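Local coordinates for immunity protein (Neisseria meningitidis, PDB 4Q7O) that probably protects its own cell by neutralising the toxin of a contact-dependent growth-inhibition (CDI) system, at residues B[110-115]-B[131-136]; B[7-12]-B[115-120]; B[70-75]-B[99-104]; B[58-63]-B[85-90]. All blocks are in the same frame, centred on the assembly; numbering follows the deposited sequence.

How the interactions relate
The four contacts run from the helical part of the chain to its antiparallel sheet. Interactions 1 and 2 both use helix 104-121 and share I115; their centres are about 11 Å apart. Interactions 3 and 4 meet in the sheet, where strands 86-91 and 98-103 are neighbours, and their centres lie about 8 Å apart. Segments of 3 and 4 alternate along the chain, as do those of 1 and 2; both 3 and 4 close before 1 opens. Interaction 2 spans the longest stretch of chain and encloses 3 and 4, with their centres 21 to 25 Å from its own. F111 of interaction 1 touches Y60 and F89 of interaction 4, joining helices to sheet through aromatic contacts.

Interaction 1. Residues B[110-115]-B[131-136]; sequences YFNIAI and EIQKTY
Y136 reaches from helix 126-139 across to F111 and N112 on helix 104-121. From CB, with CG anti to the carbonyl carbon (chi1 -68°), the ring leads off toward helix 104-121. CD2 lies 4.0 Å from N112 OD1, which sits at the ring edge in plane. CE2 comes next, 3.9 Å from F111 CB. CZ also meets F111 CB. At the tip, OH is 3.6 Å from F111 CD2, at the edge of that ring, and it is hydrogen-bonded to the backbone O of F44. The two aromatic side chains cross at about a right angle.

I115 CD1 packs 3.7 Å from I132 CB, and I115 CG2 rests 3.5 Å from Q133 CG. On the outer side, Q133 NE2 gives N112 OD1 a weak hydrogen bond of 3.2 Å, bent to 121°. A water donates to both N112 OD1 and Q133 O. Q133 OE1 is held by K130.

The helices run antiparallel, at 165°, and their axes stay 10.5 Å apart, room enough for these side chains. The chemistry is mainly apolar. The tyrosine hydroxyl is satisfied within the core, while the amide pair and its water form a looser polar margin.

Interaction 2. Residues B[7-12]-B[115-120]; sequences NIFLNL and ISDFLI
D117 turns its carboxylate onto the first turn of helix 10-18 and takes backbone N-H groups with both oxygens, although it lies more than a hundred residues further along the chain. L12 N donates to D117 OD2 at 2.8 Å, with an N-H...O angle of 158°, and OD2 accepts with its syn lone pair. N11 N binds D117 OD1 at 3.3 Å. That donor also comes from the syn side, but 25° out of the carboxylate plane. CG of D117 is anti to the carbonyl carbon (chi1 -74°), which brings the carboxylate carbon up to the start of the helix.

D117 CB packs 3.7 Å from F9 CD1. A water donates to D117 OD1, accepts from N11 ND2 and is also hydrogen-bonded to S116 OG. OD1 therefore has two partners that give it a hydrogen.

The arrangement resembles N-terminal helix capping, with the carboxylate supplied by a distant helix. F9 occupies the N-cap position itself and is the centre of an inverse gamma turn. Just before it, N7 OD1 accepts from F9 N at 2.9 Å, forming an Asx turn. The negative charge faces the amino end of the helix, where it would probably be favoured by the helix dipole.

I8 extends the contact along helix 104-121. Its CD1 lies 4.0 Å from F118 CA and also meets the edge of the F118 ring at CD1. These two side chains lie side by side and point the same way. A second water donates to I8 O and D117 O and joins the two backbones. F118 also packs on C129 of helix 126-139 and on L40 of helix 37-46.

Interaction 3. Residues B[70-75]-B[99-104]; sequences GDYEEV and ELIIPI
V75 meets both E99 and I101 on strand 98-103, and these three residues bury most of the surface here. V75 CG1 is anti to the backbone N (chi1 176°). This methyl touches E99 CB and lies 3.7 Å from I101 CD1. The other methyl, CG2, lies against the carboxylate of E99, 3.6 Å from OE1. V75 crosses each of the two strand side chains at about a right angle.

I101 CD1 also reaches Y72, 3.7 Å from its CB. The same methyl touches Y72 CG and Y72 CD1. A single methyl thus packs on both ends of the type I turn that runs from Y72 to V75. The turn is closed by V75 N to Y72 O at 3.0 Å.

E99 adds a polar link. A water donates to E99 OE2 at 2.9 Å and to D71 O at 2.8 Å. OE2 is also hydrogen-bonded to Y88 OH on the next strand.

The contact lays the loop between strands 58-62 and 86-91 against strand 98-103, an outermost strand of the sheet within this chain. I101 is hydrogen-bonded through its backbone to N76, just after the loop segment. The L100 bond to CB points away from the loop, and its side chain packs on V23 and I24 of helix 22-34.

Interaction 4. Residues B[58-63]-B[85-90]; sequences AQYEKI and PSIYFS
Q59 NE2, S90 OG and Y88 OH hold one water at the end of this strand pair, 2.6 Å from each of the first two. The water donates to Y88 OH at 3.0 Å. Y88 OH has its strongest partner in E99 of the neighbouring strand. The Q59 chain is extended beyond CG and carries NE2 to the edge of the Y88 ring, in its plane.

Strands 58-62 and 86-90 are antiparallel. Q59 with S90 and E61 with Y88 are hydrogen-bonded pairs; Y60 with F89 and K62 with I87 are non-hydrogen-bonded pairs. I63 N adds a bond to S86 O at 2.9 Å, nearly straight at 174°.

Y60, F89, I87 and K62 share one face of the sheet. Y60 CB sits over the face of the F89 ring, 3.8 Å from its centroid, in a CH-pi contact. The two side chains lie side by side, pointing the same way. The Y60 ring meets I87 CD1 through CD1, at 3.8 Å.

The two faces differ in chemistry. The Y60 and F89 rings pack on F111 of helix 104-121, with Y60 OH and K62 NZ hydrogen-bonded to C43 O and I47 O. The Q59 end of the other face is polar and bridged by water.

Interaction 1. Residues B[110-115]-B[131-136]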
loop_
_atom_site.group_PDB
_atom_site.type_symbol
_atom_site.label_atom_id
_atom_site.label_comp_id
_atom_site.label_asym_id
_atom_site.label_seq_id
_atom_site.Cartn_x
_atom_site.Cartn_y
_atom_site.Cartn_z
ATOM N N TYR B 110 8.082 -2.881 11.730
ATOM C CA TYR B 110 7.524 -3.372 10.471
ATOM C C TYR B 110 8.330 -4.516 9.869
ATOM O O TYR B 110 7.758 -5.485 9.382
ATOM C CB TYR B 110 7.422 -2.246 9.450
ATOM C CG TYR B 110 6.314 -1.248 9.692
ATOM C CD1 TYR B 110 5.046 -1.660 10.090
ATOM C CD2 TYR B 110 6.532 0.114 9.492
ATOM C CE1 TYR B 110 4.027 -0.749 10.287
ATOM C CE2 TYR B 110 5.511 1.040 9.688
ATOM C CZ TYR B 110 4.266 0.602 10.091
ATOM O OH TYR B 110 3.252 1.504 10.281
ATOM N N PHE B 111 9.652 -4.397 9.876
ATOM C CA PHE B 111 10.492 -5.439 9.286
ATOM C C PHE B 111 10.360 -6.764 10.030
ATOM O O PHE B 111 10.367 -7.836 9.425
ATOM C CB PHE B 111 11.955 -4.989 9.211
ATOM C CG PHE B 111 12.279 -4.205 7.971
ATOM C CD1 PHE B 111 11.549 -3.068 7.634
ATOM C CD2 PHE B 111 13.300 -4.613 7.129
ATOM C CE1 PHE B 111 11.847 -2.348 6.485
ATOM C CE2 PHE B 111 13.602 -3.896 5.979
ATOM C CZ PHE B 111 12.876 -2.764 5.659
ATOM N N ASN B 112 10.228 -6.688 11.347
ATOM C CA ASN B 112 10.085 -7.888 12.151
ATOM C C ASN B 112 8.749 -8.572 11.855
ATOM O O ASN B 112 8.666 -9.802 11.774
ATOM C CB ASN B 112 10.210 -7.542 13.633
ATOM C CG ASN B 112 10.302 -8.770 14.497
ATOM O OD1 ASN B 112 11.219 -9.586 14.350
ATOM N ND2 ASN B 112 9.363 -8.907 15.414
ATOM N N ILE B 113 7.709 -7.768 11.672
ATOM C CA ILE B 113 6.405 -8.295 11.276
ATOM C C ILE B 113 6.437 -8.880 9.862
ATOM O O ILE B 113 5.931 -9.979 9.616
ATOM C CB ILE B 113 5.321 -7.211 11.380
ATOM C CG1 ILE B 113 5.128 -6.794 12.841
ATOM C CG2 ILE B 113 4.008 -7.706 10.801
ATOM C CD1 ILE B 113 4.301 -5.536 13.003
ATOM N N ALA B 114 7.049 -8.151 8.934
ATOM C CA ALA B 114 7.145 -8.602 7.545
ATOM C C ALA B 114 7.922 -9.907 7.397
ATOM O O ALA B 114 7.509 -10.800 6.657
ATOM C CB ALA B 114 7.755 -7.525 6.671
ATOM N N ILE B 115 9.048 -10.030 8.089
ATOM C CA ILE B 115 9.841 -11.248 7.958
ATOM C C ILE B 115 9.126 -12.433 8.614
ATOM O O ILE B 115 9.253 -13.568 8.169
ATOM C CB ILE B 115 11.288 -11.065 8.463
ATOM C CG1 ILE B 115 12.212 -12.118 7.830
ATOM C CG2 ILE B 115 11.358 -11.091 9.993
ATOM C CD1 ILE B 115 13.680 -11.914 8.193
ATOM N N GLU B 131 17.572 -16.100 11.992
ATOM C CA GLU B 131 18.878 -15.470 12.167
ATOM C C GLU B 131 18.795 -13.961 11.967
ATOM O O GLU B 131 19.425 -13.198 12.690
ATOM C CB GLU B 131 19.904 -16.069 11.206
ATOM C CG GLU B 131 20.454 -17.406 11.663
ATOM C CD GLU B 131 21.116 -18.182 10.545
ATOM O OE1 GLU B 131 21.561 -19.318 10.805
ATOM O OE2 GLU B 131 21.185 -17.659 9.409
ATOM N N ILE B 132 18.014 -13.536 10.982
ATOM C CA ILE B 132 17.855 -12.117 10.713
ATOM C C ILE B 132 17.056 -11.437 11.827
ATOM O O ILE B 132 17.400 -10.330 12.253
ATOM C CB ILE B 132 17.219 -11.879 9.332
ATOM C CG1 ILE B 132 18.141 -12.432 8.240
ATOM C CG2 ILE B 132 16.946 -10.385 9.107
ATOM C CD1 ILE B 132 17.490 -12.538 6.882
ATOM N N GLN B 133 16.007 -12.101 12.311
ATOM C CA GLN B 133 15.279 -11.607 13.481
ATOM C C GLN B 133 16.165 -11.478 14.719
ATOM O O GLN B 133 15.973 -10.577 15.531
ATOM C CB GLN B 133 14.091 -12.511 13.804
ATOM C CG GLN B 133 12.870 -12.228 12.964
ATOM C CD GLN B 133 11.687 -13.088 13.361
ATOM O OE1 GLN B 133 11.853 -14.240 13.761
ATOM N NE2 GLN B 133 10.483 -12.530 13.264
ATOM N N LYS B 134 17.119 -12.390 14.871
ATOM C CA LYS B 134 18.071 -12.326 15.975
ATOM C C LYS B 134 18.892 -11.053 15.862
ATOM O O LYS B 134 19.132 -10.362 16.855
ATOM C CB LYS B 134 18.997 -13.544 15.949
ATOM C CG LYS B 134 20.061 -13.543 17.036
ATOM C CD LYS B 134 21.100 -14.635 16.805
ATOM C CE LYS B 134 20.484 -15.854 16.142
ATOM N NZ LYS B 134 21.508 -16.760 15.554
ATOM N N THR B 135 19.313 -10.738 14.640
ATOM C CA THR B 135 20.065 -9.512 14.392
ATOM C C THR B 135 19.233 -8.270 14.729
ATOM O O THR B 135 19.761 -7.303 15.276
ATOM C CB THR B 135 20.592 -9.435 12.945
ATOM O OG1 THR B 135 21.365 -10.608 12.649
ATOM C CG2 THR B 135 21.475 -8.212 12.759
ATOM N N TYR B 136 17.937 -8.305 14.422
ATOM C CA TYR B 136 17.043 -7.196 14.769
ATOM C C TYR B 136 17.037 -6.984 16.281
ATOM O O TYR B 136 17.119 -5.856 16.758
ATOM C CB TYR B 136 15.602 -7.448 14.293
ATOM C CG TYR B 136 15.361 -7.458 12.787
ATOM C CD1 TYR B 136 16.340 -7.047 11.888
ATOM C CD2 TYR B 136 14.134 -7.883 12.268
ATOM C CE1 TYR B 136 16.109 -7.063 10.518
ATOM C CE2 TYR B 136 13.898 -7.914 10.902
ATOM C CZ TYR B 136 14.884 -7.488 10.033
ATOM O OH TYR B 136 14.659 -7.509 8.674
HETATM O O HOH W 1 13.295 -9.739 16.371
#

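Interaction 2. Residues B[7-12]-B[115-120]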
loop_
_atom_site.group_PDB
_atom_site.type_symbol
_atom_site.label_atom_id
_atom_site.label_comp_id
_atom_site.label_asym_id
_atom_site.label_seq_id
_atom_site.Cartn_x
_atom_site.Cartn_y
_atom_site.Cartn_z
ATOM N N ASN B 7 -2.210 -12.376 -0.763
ATOM C CA ASN B 7 -1.123 -11.641 -0.123
ATOM C C ASN B 7 -0.644 -12.369 1.140
ATOM O O ASN B 7 -1.445 -12.656 2.030
ATOM C CB ASN B 7 -1.602 -10.218 0.217
ATOM C CG ASN B 7 -0.458 -9.228 0.410
ATOM O OD1 ASN B 7 0.473 -9.475 1.171
ATOM N ND2 ASN B 7 -0.543 -8.082 -0.267
ATOM N N ILE B 8 0.655 -12.671 1.221
ATOM C CA ILE B 8 1.208 -13.328 2.411
ATOM C C ILE B 8 1.489 -12.378 3.581
ATOM O O ILE B 8 1.737 -12.828 4.700
ATOM C CB ILE B 8 2.518 -14.115 2.122
ATOM C CG1 ILE B 8 3.660 -13.161 1.760
ATOM C CG2 ILE B 8 2.296 -15.160 1.043
ATOM C CD1 ILE B 8 5.038 -13.776 1.897
ATOM N N PHE B 9 1.463 -11.076 3.330
ATOM C CA PHE B 9 1.833 -10.112 4.366
ATOM C C PHE B 9 0.636 -9.714 5.216
ATOM O O PHE B 9 0.279 -8.541 5.320
ATOM C CB PHE B 9 2.532 -8.899 3.750
ATOM C CG PHE B 9 3.883 -9.225 3.189
ATOM C CD1 PHE B 9 4.951 -9.485 4.040
ATOM C CD2 PHE B 9 4.082 -9.326 1.820
ATOM C CE1 PHE B 9 6.210 -9.817 3.533
ATOM C CE2 PHE B 9 5.336 -9.647 1.309
ATOM C CZ PHE B 9 6.400 -9.891 2.169
ATOM N N LEU B 10 0.033 -10.708 5.848
ATOM C CA LEU B 10 -1.221 -10.495 6.553
ATOM C C LEU B 10 -1.058 -9.529 7.719
ATOM O O LEU B 10 -1.791 -8.544 7.836
ATOM C CB LEU B 10 -1.797 -11.826 7.037
ATOM C CG LEU B 10 -2.097 -12.836 5.925
ATOM C CD1 LEU B 10 -2.657 -14.127 6.500
ATOM C CD2 LEU B 10 -3.060 -12.248 4.905
ATOM N N ASN B 11 -0.089 -9.802 8.582
ATOM C CA ASN B 11 0.121 -8.947 9.744
ATOM C C ASN B 11 0.785 -7.616 9.416
ATOM O O ASN B 11 0.470 -6.587 10.024
ATOM C CB ASN B 11 0.861 -9.703 10.837
ATOM C CG ASN B 11 0.046 -10.863 11.360
ATOM O OD1 ASN B 11 -1.158 -10.722 11.599
ATOM N ND2 ASN B 11 0.678 -12.020 11.510
ATOM N N LEU B 12 1.681 -7.629 8.436
ATOM C CA LEU B 12 2.326 -6.395 7.991
ATOM C C LEU B 12 1.304 -5.427 7.434
ATOM O O LEU B 12 1.310 -4.253 7.782
ATOM C CB LEU B 12 3.404 -6.699 6.944
ATOM C CG LEU B 12 4.282 -5.585 6.349
ATOM C CD1 LEU B 12 3.595 -4.845 5.205
ATOM C CD2 LEU B 12 4.774 -4.610 7.429
ATOM N N ILE B 115 9.048 -10.030 8.089
ATOM C CA ILE B 115 9.841 -11.248 7.958
ATOM C C ILE B 115 9.126 -12.433 8.614
ATOM O O ILE B 115 9.253 -13.568 8.169
ATOM C CB ILE B 115 11.288 -11.065 8.463
ATOM C CG1 ILE B 115 12.212 -12.118 7.830
ATOM C CG2 ILE B 115 11.358 -11.091 9.993
ATOM C CD1 ILE B 115 13.680 -11.914 8.193
ATOM N N SER B 116 8.348 -12.146 9.654
ATOM C CA SER B 116 7.481 -13.138 10.268
ATOM C C SER B 116 6.442 -13.645 9.266
ATOM O O SER B 116 6.263 -14.859 9.115
ATOM C CB SER B 116 6.774 -12.542 11.483
ATOM O OG SER B 116 5.794 -13.435 11.966
ATOM N N ASP B 117 5.743 -12.721 8.606
ATOM C CA ASP B 117 4.791 -13.105 7.559
ATOM C C ASP B 117 5.473 -13.998 6.529
ATOM O O ASP B 117 4.927 -15.028 6.118
ATOM C CB ASP B 117 4.223 -11.874 6.828
ATOM C CG ASP B 117 3.210 -11.086 7.656
ATOM O OD1 ASP B 117 2.592 -11.648 8.582
ATOM O OD2 ASP B 117 3.013 -9.890 7.352
ATOM N N PHE B 118 6.675 -13.607 6.125
ATOM C CA PHE B 118 7.405 -14.345 5.104
ATOM C C PHE B 118 7.773 -15.762 5.554
ATOM O O PHE B 118 7.535 -16.733 4.832
ATOM C CB PHE B 118 8.660 -13.580 4.671
ATOM C CG PHE B 118 9.496 -14.330 3.674
ATOM C CD1 PHE B 118 9.078 -14.457 2.355
ATOM C CD2 PHE B 118 10.686 -14.926 4.054
ATOM C CE1 PHE B 118 9.842 -15.159 1.434
ATOM C CE2 PHE B 118 11.454 -15.634 3.137
ATOM C CZ PHE B 118 11.032 -15.748 1.827
ATOM N N LEU B 119 8.367 -15.891 6.736
ATOM C CA LEU B 119 8.789 -17.217 7.187
ATOM C C LEU B 119 7.584 -18.121 7.482
ATOM O O LEU B 119 7.659 -19.347 7.328
ATOM C CB LEU B 119 9.744 -17.125 8.386
ATOM C CG LEU B 119 9.188 -16.639 9.726
ATOM C CD1 LEU B 119 8.617 -17.788 10.566
ATOM C CD2 LEU B 119 10.268 -15.889 10.506
ATOM N N ILE B 120 6.475 -17.517 7.907
ATOM C CA ILE B 120 5.260 -18.285 8.167
ATOM C C ILE B 120 4.751 -18.878 6.857
ATOM O O ILE B 120 4.368 -20.047 6.802
ATOM C CB ILE B 120 4.171 -17.427 8.856
ATOM C CG1 ILE B 120 4.557 -17.201 10.321
ATOM C CG2 ILE B 120 2.806 -18.105 8.782
ATOM C CD1 ILE B 120 3.737 -16.145 11.045
HETATM O O HOH W 2 2.176 -15.186 5.987
HETATM O O HOH W 3 3.488 -12.184 11.129
#

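Interaction 3. Residues B[70-75]-B[99-104]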
loop_
_atom_site.group_PDB
_atom_site.type_symbol
_atom_site.label_atom_id
_atom_site.label_comp_id
_atom_site.label_asym_id
_atom_site.label_seq_id
_atom_site.Cartn_x
_atom_site.Cartn_y
_atom_site.Cartn_z
ATOM N N GLY B 70 16.947 18.936 3.166
ATOM C CA GLY B 70 16.026 19.840 2.502
ATOM C C GLY B 70 15.120 19.188 1.474
ATOM O O GLY B 70 13.981 19.620 1.280
ATOM N N ASP B 71 15.607 18.145 0.811
ATOM C CA ASP B 71 14.780 17.461 -0.181
ATOM C C ASP B 71 13.799 16.439 0.421
ATOM O O ASP B 71 13.079 15.755 -0.312
ATOM C CB ASP B 71 15.634 16.846 -1.295
ATOM C CG ASP B 71 16.683 15.892 -0.774
ATOM O OD1 ASP B 71 16.842 15.790 0.463
ATOM O OD2 ASP B 71 17.365 15.254 -1.611
ATOM N N TYR B 72 13.751 16.362 1.749
ATOM C CA TYR B 72 12.743 15.555 2.442
ATOM C C TYR B 72 11.574 16.396 2.960
ATOM O O TYR B 72 10.627 15.850 3.516
ATOM C CB TYR B 72 13.342 14.807 3.643
ATOM C CG TYR B 72 14.414 13.787 3.328
ATOM C CD1 TYR B 72 14.145 12.688 2.525
ATOM C CD2 TYR B 72 15.678 13.892 3.891
ATOM C CE1 TYR B 72 15.122 11.734 2.261
ATOM C CE2 TYR B 72 16.663 12.956 3.626
ATOM C CZ TYR B 72 16.380 11.876 2.814
ATOM O OH TYR B 72 17.359 10.938 2.562
ATOM N N GLU B 73 11.645 17.715 2.788
ATOM C CA GLU B 73 10.708 18.631 3.452
ATOM C C GLU B 73 9.234 18.402 3.121
ATOM O O GLU B 73 8.358 18.661 3.951
ATOM C CB GLU B 73 11.088 20.091 3.187
ATOM C CG GLU B 73 12.260 20.560 4.031
ATOM C CD GLU B 73 12.715 21.967 3.697
ATOM O OE1 GLU B 73 12.043 22.655 2.898
ATOM O OE2 GLU B 73 13.754 22.383 4.242
ATOM N N GLU B 74 8.969 17.905 1.919
ATOM C CA GLU B 74 7.601 17.685 1.445
ATOM C C GLU B 74 7.133 16.244 1.640
ATOM O O GLU B 74 5.996 15.905 1.308
ATOM C CB GLU B 74 7.500 18.043 -0.035
ATOM C CG GLU B 74 8.002 19.432 -0.380
ATOM C CD GLU B 74 6.968 20.496 -0.116
ATOM O OE1 GLU B 74 6.576 20.667 1.060
ATOM O OE2 GLU B 74 6.536 21.154 -1.087
ATOM N N VAL B 75 8.011 15.394 2.161
ATOM C CA VAL B 75 7.691 13.986 2.366
ATOM C C VAL B 75 6.893 13.777 3.664
ATOM O O VAL B 75 7.218 14.378 4.698
ATOM C CB VAL B 75 8.984 13.144 2.409
ATOM C CG1 VAL B 75 8.682 11.676 2.726
ATOM C CG2 VAL B 75 9.750 13.281 1.094
ATOM N N GLU B 99 6.397 8.475 -1.226
ATOM C CA GLU B 99 7.455 8.529 -0.217
ATOM C C GLU B 99 6.921 8.535 1.206
ATOM O O GLU B 99 5.836 9.040 1.474
ATOM C CB GLU B 99 8.302 9.782 -0.423
ATOM C CG GLU B 99 8.939 9.884 -1.792
ATOM C CD GLU B 99 9.483 11.270 -2.073
ATOM O OE1 GLU B 99 8.674 12.210 -2.205
ATOM O OE2 GLU B 99 10.720 11.422 -2.146
ATOM N N LEU B 100 7.715 8.004 2.127
ATOM C CA LEU B 100 7.360 7.994 3.538
ATOM C C LEU B 100 8.611 8.001 4.387
ATOM O O LEU B 100 9.563 7.284 4.101
ATOM C CB LEU B 100 6.540 6.742 3.859
ATOM C CG LEU B 100 6.182 6.478 5.325
ATOM C CD1 LEU B 100 5.232 7.529 5.856
ATOM C CD2 LEU B 100 5.572 5.092 5.496
ATOM N N ILE B 101 8.593 8.801 5.445
ATOM C CA ILE B 101 9.649 8.766 6.448
ATOM C C ILE B 101 9.056 8.328 7.781
ATOM O O ILE B 101 7.995 8.809 8.179
ATOM C CB ILE B 101 10.323 10.137 6.585
ATOM C CG1 ILE B 101 11.091 10.469 5.297
ATOM C CG2 ILE B 101 11.232 10.169 7.799
ATOM C CD1 ILE B 101 11.461 11.945 5.156
ATOM N N ILE B 102 9.727 7.398 8.457
ATOM C CA ILE B 102 9.309 6.946 9.781
ATOM C C ILE B 102 10.526 6.794 10.699
ATOM O O ILE B 102 11.654 6.718 10.219
ATOM C CB ILE B 102 8.529 5.607 9.713
ATOM C CG1 ILE B 102 9.321 4.545 8.939
ATOM C CG2 ILE B 102 7.155 5.819 9.104
ATOM C CD1 ILE B 102 8.667 3.157 8.964
ATOM N N PRO B 103 10.305 6.748 12.021
ATOM C CA PRO B 103 11.446 6.455 12.895
ATOM C C PRO B 103 12.008 5.062 12.627
ATOM O O PRO B 103 11.258 4.146 12.284
ATOM C CB PRO B 103 10.830 6.496 14.301
ATOM C CG PRO B 103 9.591 7.338 14.156
ATOM C CD PRO B 103 9.068 6.995 12.786
ATOM N N ILE B 104 13.315 4.898 12.794
ATOM C CA ILE B 104 13.944 3.594 12.627
ATOM C C ILE B 104 13.326 2.526 13.543
ATOM O O ILE B 104 13.162 1.382 13.142
ATOM C CB ILE B 104 15.479 3.692 12.794
ATOM C CG1 ILE B 104 16.079 4.423 11.589
ATOM C CG2 ILE B 104 16.111 2.318 12.935
ATOM C CD1 ILE B 104 17.535 4.794 11.750
HETATM O O HOH W 4 12.853 13.093 -1.172
#

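Interaction 4. Residues B[58-63]-B[85-90]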
loop_
_atom_site.group_PDB
_atom_site.type_symbol
_atom_site.label_atom_id
_atom_site.label_comp_id
_atom_site.label_asym_id
_atom_site.label_seq_id
_atom_site.Cartn_x
_atom_site.Cartn_y
_atom_site.Cartn_z
ATOM N N ALA B 58 11.355 0.513 -5.685
ATOM C CA ALA B 58 11.287 0.384 -4.229
ATOM C C ALA B 58 12.646 0.563 -3.585
ATOM O O ALA B 58 13.615 -0.059 -3.999
ATOM C CB ALA B 58 10.706 -0.969 -3.838
ATOM N N GLN B 59 12.714 1.384 -2.545
ATOM C CA GLN B 59 13.969 1.558 -1.829
ATOM C C GLN B 59 13.751 2.067 -0.418
ATOM O O GLN B 59 12.707 2.643 -0.099
ATOM C CB GLN B 59 14.881 2.541 -2.570
ATOM C CG GLN B 59 14.344 3.967 -2.566
ATOM C CD GLN B 59 15.334 4.981 -3.110
ATOM O OE1 GLN B 59 16.546 4.761 -3.084
ATOM N NE2 GLN B 59 14.819 6.104 -3.599
ATOM N N TYR B 60 14.760 1.864 0.421
ATOM C CA TYR B 60 14.855 2.582 1.687
ATOM C C TYR B 60 16.275 3.056 1.922
ATOM O O TYR B 60 17.235 2.494 1.385
ATOM C CB TYR B 60 14.347 1.761 2.889
ATOM C CG TYR B 60 15.127 0.488 3.183
ATOM C CD1 TYR B 60 16.376 0.527 3.811
ATOM C CD2 TYR B 60 14.604 -0.759 2.849
ATOM C CE1 TYR B 60 17.092 -0.642 4.077
ATOM C CE2 TYR B 60 15.303 -1.935 3.114
ATOM C CZ TYR B 60 16.549 -1.868 3.728
ATOM O OH TYR B 60 17.261 -3.019 4.003
ATOM N N GLU B 61 16.402 4.081 2.752
ATOM C CA GLU B 61 17.701 4.581 3.147
ATOM C C GLU B 61 17.544 5.239 4.505
ATOM O O GLU B 61 16.694 6.117 4.675
ATOM C CB GLU B 61 18.201 5.588 2.111
ATOM C CG GLU B 61 19.605 6.107 2.315
ATOM C CD GLU B 61 19.952 7.178 1.297
ATOM O OE1 GLU B 61 19.027 7.651 0.599
ATOM O OE2 GLU B 61 21.141 7.541 1.189
ATOM N N LYS B 62 18.332 4.803 5.481
ATOM C CA LYS B 62 18.398 5.528 6.742
ATOM C C LYS B 62 18.831 6.961 6.459
ATOM O O LYS B 62 19.693 7.206 5.607
ATOM C CB LYS B 62 19.382 4.864 7.697
ATOM C CG LYS B 62 18.894 3.538 8.238
ATOM C CD LYS B 62 19.859 2.970 9.258
ATOM C CE LYS B 62 19.313 1.691 9.872
ATOM N NZ LYS B 62 20.259 1.070 10.840
ATOM N N ILE B 63 18.231 7.909 7.171
ATOM C CA ILE B 63 18.492 9.314 6.915
ATOM C C ILE B 63 19.673 9.787 7.741
ATOM O O ILE B 63 19.669 9.671 8.970
ATOM C CB ILE B 63 17.248 10.164 7.212
ATOM C CG1 ILE B 63 16.147 9.827 6.197
ATOM C CG2 ILE B 63 17.582 11.653 7.171
ATOM C CD1 ILE B 63 14.814 10.445 6.503
ATOM N N PRO B 85 16.286 9.093 15.193
ATOM C CA PRO B 85 16.847 8.448 13.999
ATOM C C PRO B 85 15.722 7.921 13.112
ATOM O O PRO B 85 14.839 7.182 13.575
ATOM C CB PRO B 85 17.667 7.294 14.577
ATOM C CG PRO B 85 18.085 7.803 15.951
ATOM C CD PRO B 85 16.889 8.580 16.437
ATOM N N SER B 86 15.761 8.312 11.846
ATOM C CA SER B 86 14.668 8.057 10.924
ATOM C C SER B 86 15.140 7.412 9.631
ATOM O O SER B 86 16.331 7.358 9.335
ATOM C CB SER B 86 13.904 9.350 10.624
ATOM O OG SER B 86 13.289 9.868 11.797
ATOM N N ILE B 87 14.183 6.943 8.848
ATOM C CA ILE B 87 14.479 6.225 7.626
ATOM C C ILE B 87 13.466 6.582 6.547
ATOM O O ILE B 87 12.276 6.761 6.819
ATOM C CB ILE B 87 14.548 4.706 7.908
ATOM C CG1 ILE B 87 14.776 3.899 6.625
ATOM C CG2 ILE B 87 13.304 4.238 8.681
ATOM C CD1 ILE B 87 15.171 2.464 6.898
ATOM N N TYR B 88 13.969 6.716 5.326
ATOM C CA TYR B 88 13.182 7.084 4.160
ATOM C C TYR B 88 12.825 5.858 3.340
ATOM O O TYR B 88 13.683 5.032 3.066
ATOM C CB TYR B 88 14.010 8.052 3.318
ATOM C CG TYR B 88 13.492 8.351 1.934
ATOM C CD1 TYR B 88 12.554 9.354 1.716
ATOM C CD2 TYR B 88 13.995 7.676 0.834
ATOM C CE1 TYR B 88 12.110 9.655 0.436
ATOM C CE2 TYR B 88 13.562 7.967 -0.441
ATOM C CZ TYR B 88 12.617 8.953 -0.635
ATOM O OH TYR B 88 12.198 9.241 -1.913
ATOM N N PHE B 89 11.558 5.750 2.952
ATOM C CA PHE B 89 11.100 4.720 2.029
ATOM C C PHE B 89 10.480 5.360 0.808
ATOM O O PHE B 89 9.812 6.389 0.912
ATOM C CB PHE B 89 10.028 3.842 2.682
ATOM C CG PHE B 89 10.555 2.910 3.711
ATOM C CD1 PHE B 89 10.806 3.356 5.002
ATOM C CD2 PHE B 89 10.776 1.575 3.402
ATOM C CE1 PHE B 89 11.286 2.489 5.967
ATOM C CE2 PHE B 89 11.255 0.699 4.365
ATOM C CZ PHE B 89 11.509 1.152 5.644
ATOM N N SER B 90 10.668 4.746 -0.349
ATOM C CA SER B 90 9.879 5.151 -1.502
ATOM C C SER B 90 9.497 3.968 -2.364
ATOM O O SER B 90 10.204 2.963 -2.413
ATOM C CB SER B 90 10.596 6.221 -2.325
ATOM O OG SER B 90 11.659 5.666 -3.063
HETATM O O HOH W 5 12.810 7.555 -4.379
HETATM O O HOH W 6 17.558 10.277 10.945
HETATM O O HOH W 7 18.856 7.554 10.685
#